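Local coordinates for Aln2 (PDB 6P7L), which is a noncanonical NTF2-like protein of the SnoaL-like family, probably with a part in alnumycin polyketide biosynthesis in Streptomyces, its exact role being unsettled, at residues L36-E39 with V40-Y44; R46-H49 with R50-G53. All blocks are in the same frame, centred on the assembly; numbering follows the deposited sequence.

Interaction 1: L36-E39 with V40-Y44; sequences LYVE and VTQFY
T41 and V38 illustrate how a helix can satisfy a hydroxyl with its own backbone. T41 OG1 donates to V38 O over 2.8 Å, at a C=O...donor angle of 125°, so it comes in well off the C=O direction, tilted somewhat from the carbonyl plane, while Q42 N reaches the same oxygen as the ordinary helical donor. Two bonds thus grip V38 O. OG1 stands between the backbone N and carbonyl carbon of T41 (chi1 72°), which turns it back toward the preceding turn. T41 OG1 also accepts from Q42 NE2 at 3.0 Å, lying in the plane of the Q42 amide, along a nearly straight bond (170°). V40 N to L36 O, T41 N to Y37 O and F43 N to E39 O are further i to i+4 bonds.

This is an early part of helix 34-52, the long helix packed against the curved mixed sheet of the NTF2-like alpha+beta cone. Toward that sheet, L36 CD1 meets V40 CG2 at 4.2 Å, and both residues touch strand 98-110. At the flank, the methyl T41 CG2 lies 3.6 Å from Y37 CE2, approaching the ring obliquely. Of the polar ends, E39 OE2 forms a salt bridge with R147, and Q42 bonds V108 N and M106 O of the second subunit.

Interaction 2: R46-H49 with R50-G53; sequences RQMH and RMDG
D52 N donates to M48 O over 2.8 Å with an almost straight N-H...O angle of 170°, one of four main-chain bonds that join the last turns of this helix. R50 N is satisfied by R46 O at 3.1 Å and M51 N by Q47 O. The last link, G53 N to H49 O, is 2.9 Å long but bent to 134°, and G53 N has a second, weak bond to R50 O, as the chain leaves helical geometry at G53.

The side-chain polar ends find their partners beyond the two turns. With D52 CG anti to its own carbonyl carbon (chi1 -68°), the carboxylate folds back beside the helix, where OD2 of D52 lies 3.3 Å from M48 O. The two are both acceptors and do not bond each other; the carboxylate is satisfied instead by H101 at OD1 and by Y121 of the second subunit at OD2. H49 NE2 donates to the M105 carbonyl of that same subunit, and R46 NH2 forms a salt bridge with E109 of the second subunit. R50 runs out extended, its CG 3.2 Å from R46 O, and delivers NH1 to the G58 carbonyl. Within its own chain, the Q47 amide is held by R157 at OE1 and by T62 and S154 at NE2.

The two methionines lie side by side, pointing the same way, with M48 SD 3.8 Å from M51 CE; both also touch F59 of helix 56-60. The arrangement is that of a helix C-terminus ending at a glycine, here the end of the long first helix of an NTF2-like fold, set against its sheet and a neighbouring subunit.

Interactions 1 and 2 lie in series on helix 34-52, their centres about 14 Å apart, and each is partly buried, with one flank toward the sheet of its own subunit and another toward the second subunit. Strand 98-110 receives apolar side chains from both. Their chemistry differs with position: residues 36-44, in the earlier turns, combine aliphatic packing with a hydroxyl bonded back to the helix, whereas residues 46-53 bring thioether packing, more charged groups and the helix end, where an exposed glycine stands beside a buried aspartate. A weak hydrogen bond between Q42 and R46 links the two.

Interaction 1: L36-E39 with V40-Y44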
loop_
_atom_site.group_PDB
_atom_site.type_symbol
_atom_site.label_atom_id
_atom_site.label_comp_id
_atom_site.label_asym_id
_atom_site.label_seq_id
_atom_site.Cartn_x
_atom_site.Cartn_y
_atom_site.Cartn_z
ATOM N N LEU A 36 14.124 9.651 -7.392
ATOM C CA LEU A 36 14.573 8.713 -6.366
ATOM C C LEU A 36 13.404 7.939 -5.790
ATOM O O LEU A 36 13.478 6.717 -5.613
ATOM C CB LEU A 36 15.320 9.431 -5.231
ATOM C CG LEU A 36 15.757 8.473 -4.119
ATOM C CD1 LEU A 36 16.772 7.496 -4.741
ATOM C CD2 LEU A 36 16.363 9.185 -2.965
ATOM N N TYR A 37 12.305 8.638 -5.480
ATOM C CA TYR A 37 11.135 7.956 -4.928
ATOM C C TYR A 37 10.632 6.858 -5.866
ATOM O O TYR A 37 10.405 5.705 -5.447
ATOM C CB TYR A 37 10.036 8.967 -4.645
ATOM C CG TYR A 37 8.890 8.340 -3.951
ATOM C CD1 TYR A 37 8.913 8.176 -2.564
ATOM C CD2 TYR A 37 7.805 7.854 -4.656
ATOM C CE1 TYR A 37 7.871 7.590 -1.910
ATOM C CE2 TYR A 37 6.747 7.240 -3.993
ATOM C CZ TYR A 37 6.803 7.126 -2.619
ATOM O OH TYR A 37 5.783 6.511 -1.916
ATOM N N VAL A 38 10.485 7.191 -7.148
ATOM C CA VAL A 38 10.037 6.201 -8.114
ATOM C C VAL A 38 11.027 5.042 -8.168
ATOM O O VAL A 38 10.626 3.874 -8.193
ATOM C CB VAL A 38 9.841 6.854 -9.488
ATOM C CG1 VAL A 38 9.624 5.824 -10.587
ATOM C CG2 VAL A 38 8.648 7.814 -9.441
ATOM N N GLU A 39 12.328 5.351 -8.175
ATOM C CA GLU A 39 13.359 4.317 -8.237
ATOM C C GLU A 39 13.259 3.360 -7.053
ATOM O O GLU A 39 13.423 2.137 -7.211
ATOM C CB GLU A 39 14.733 4.964 -8.270
ATOM C CG GLU A 39 15.836 3.977 -8.567
ATOM C CD GLU A 39 17.198 4.598 -8.612
ATOM O OE1 GLU A 39 17.376 5.766 -8.157
ATOM O OE2 GLU A 39 18.097 3.899 -9.133
ATOM N N VAL A 40 13.006 3.908 -5.858
ATOM C CA VAL A 40 12.842 3.104 -4.654
ATOM C C VAL A 40 11.605 2.212 -4.753
ATOM O O VAL A 40 11.662 1.021 -4.422
ATOM C CB VAL A 40 12.792 4.015 -3.409
ATOM C CG1 VAL A 40 12.364 3.238 -2.162
ATOM C CG2 VAL A 40 14.141 4.674 -3.167
ATOM N N THR A 41 10.476 2.751 -5.222
ATOM C CA THR A 41 9.286 1.900 -5.312
ATOM C C THR A 41 9.523 0.731 -6.254
ATOM O O THR A 41 9.016 -0.378 -6.025
ATOM C CB THR A 41 8.037 2.651 -5.787
ATOM O OG1 THR A 41 8.114 2.977 -7.191
ATOM C CG2 THR A 41 7.775 3.913 -4.958
ATOM N N GLN A 42 10.261 0.969 -7.330
ATOM C CA GLN A 42 10.492 -0.080 -8.327
ATOM C C GLN A 42 11.490 -1.103 -7.803
ATOM O O GLN A 42 11.357 -2.302 -8.069
ATOM C CB GLN A 42 10.969 0.533 -9.649
ATOM C CG GLN A 42 9.936 1.474 -10.262
ATOM C CD GLN A 42 8.601 0.784 -10.439
ATOM O OE1 GLN A 42 8.440 -0.073 -11.314
ATOM N NE2 GLN A 42 7.676 1.066 -9.519
ATOM N N PHE A 43 12.517 -0.645 -7.080
ATOM C CA PHE A 43 13.446 -1.575 -6.446
ATOM C C PHE A 43 12.711 -2.549 -5.530
ATOM O O PHE A 43 12.909 -3.764 -5.599
ATOM C CB PHE A 43 14.490 -0.799 -5.652
ATOM C CG PHE A 43 15.417 -1.686 -4.853
ATOM C CD1 PHE A 43 16.495 -2.317 -5.441
ATOM C CD2 PHE A 43 15.190 -1.869 -3.493
ATOM C CE1 PHE A 43 17.335 -3.111 -4.683
ATOM C CE2 PHE A 43 16.000 -2.671 -2.752
ATOM C CZ PHE A 43 17.078 -3.297 -3.348
ATOM N N TYR A 44 11.852 -2.031 -4.671
ATOM C CA TYR A 44 11.193 -2.882 -3.687
ATOM C C TYR A 44 10.149 -3.800 -4.333
ATOM O O TYR A 44 10.006 -4.966 -3.930
ATOM C CB TYR A 44 10.537 -2.007 -2.632
ATOM C CG TYR A 44 11.439 -1.461 -1.571
ATOM C CD1 TYR A 44 12.353 -2.273 -0.915
ATOM C CD2 TYR A 44 11.410 -0.120 -1.237
ATOM C CE1 TYR A 44 13.183 -1.760 0.065
ATOM C CE2 TYR A 44 12.198 0.372 -0.250
ATOM C CZ TYR A 44 13.091 -0.417 0.398
ATOM O OH TYR A 44 13.917 0.072 1.373
#

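Interaction 2: R46-H49 with R50-G53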
loop_
_atom_site.group_PDB
_atom_site.type_symbol
_atom_site.label_atom_id
_atom_site.label_comp_id
_atom_site.label_asym_id
_atom_site.label_seq_id
_atom_site.Cartn_x
_atom_site.Cartn_y
_atom_site.Cartn_z
ATOM N N ARG A 46 10.291 -5.093 -7.325
ATOM C CA ARG A 46 11.025 -6.193 -7.950
ATOM C C ARG A 46 11.666 -7.079 -6.891
ATOM O O ARG A 46 11.682 -8.316 -7.020
ATOM C CB ARG A 46 12.058 -5.621 -8.915
ATOM C CG ARG A 46 11.362 -4.906 -10.147
ATOM C CD ARG A 46 12.247 -4.518 -11.270
ATOM N NE ARG A 46 11.464 -4.482 -12.516
ATOM C CZ ARG A 46 10.775 -3.427 -12.943
ATOM N NH1 ARG A 46 10.777 -2.300 -12.244
ATOM N NH2 ARG A 46 10.095 -3.484 -14.078
ATOM N N GLN A 47 12.181 -6.482 -5.820
ATOM C CA GLN A 47 12.825 -7.293 -4.790
ATOM C C GLN A 47 11.830 -8.261 -4.148
ATOM O O GLN A 47 12.152 -9.439 -3.911
ATOM C CB GLN A 47 13.438 -6.397 -3.726
ATOM C CG GLN A 47 14.361 -7.119 -2.734
ATOM C CD GLN A 47 14.806 -6.212 -1.618
ATOM O OE1 GLN A 47 13.961 -5.645 -0.897
ATOM N NE2 GLN A 47 16.120 -6.032 -1.477
ATOM N N MET A 48 10.627 -7.770 -3.821
ATOM C CA MET A 48 9.651 -8.629 -3.149
ATOM C C MET A 48 9.019 -9.603 -4.150
ATOM O O MET A 48 8.691 -10.745 -3.782
ATOM C CB MET A 48 8.556 -7.817 -2.450
ATOM C CG MET A 48 8.980 -7.096 -1.180
ATOM S SD MET A 48 9.728 -8.209 0.053
ATOM C CE MET A 48 11.372 -7.866 -0.361
ATOM N N HIS A 49 8.855 -9.196 -5.417
ATOM C CA HIS A 49 8.364 -10.167 -6.398
ATOM C C HIS A 49 9.280 -11.377 -6.444
ATOM O O HIS A 49 8.807 -12.523 -6.491
ATOM C CB HIS A 49 8.241 -9.579 -7.799
ATOM C CG HIS A 49 7.102 -8.608 -7.964
ATOM N ND1 HIS A 49 6.754 -8.078 -9.189
ATOM C CD2 HIS A 49 6.251 -8.069 -7.066
ATOM C CE1 HIS A 49 5.722 -7.265 -9.041
ATOM N NE2 HIS A 49 5.411 -7.220 -7.754
ATOM N N ARG A 50 10.592 -11.139 -6.397
ATOM C CA ARG A 50 11.544 -12.240 -6.467
ATOM C C ARG A 50 11.438 -13.100 -5.220
ATOM O O ARG A 50 11.388 -14.335 -5.302
ATOM C CB ARG A 50 12.968 -11.714 -6.625
ATOM C CG ARG A 50 13.259 -10.957 -7.914
ATOM C CD ARG A 50 14.704 -10.532 -7.980
ATOM N NE ARG A 50 15.005 -9.683 -9.136
ATOM C CZ ARG A 50 16.227 -9.285 -9.484
ATOM N NH1 ARG A 50 17.283 -9.680 -8.787
ATOM N NH2 ARG A 50 16.393 -8.484 -10.527
ATOM N N MET A 51 11.397 -12.465 -4.048
ATOM C CA MET A 51 11.359 -13.254 -2.827
ATOM C C MET A 51 10.081 -14.062 -2.737
ATOM O O MET A 51 10.107 -15.268 -2.446
ATOM C CB MET A 51 11.479 -12.391 -1.598
ATOM C CG MET A 51 11.846 -13.336 -0.451
ATOM S SD MET A 51 12.532 -12.519 0.928
ATOM C CE MET A 51 11.163 -11.452 1.295
ATOM N N ASP A 52 8.941 -13.417 -2.986
ATOM C CA ASP A 52 7.658 -14.115 -2.887
ATOM C C ASP A 52 7.498 -15.175 -3.972
ATOM O O ASP A 52 6.697 -16.105 -3.808
ATOM C CB ASP A 52 6.501 -13.121 -2.971
ATOM C CG ASP A 52 6.429 -12.198 -1.757
ATOM O OD1 ASP A 52 6.803 -12.630 -0.646
ATOM O OD2 ASP A 52 5.982 -11.045 -1.907
ATOM N N GLY A 53 8.204 -15.030 -5.083
ATOM C CA GLY A 53 8.165 -15.985 -6.157
ATOM C C GLY A 53 9.183 -17.094 -6.051
ATOM O O GLY A 53 9.339 -17.874 -7.002
#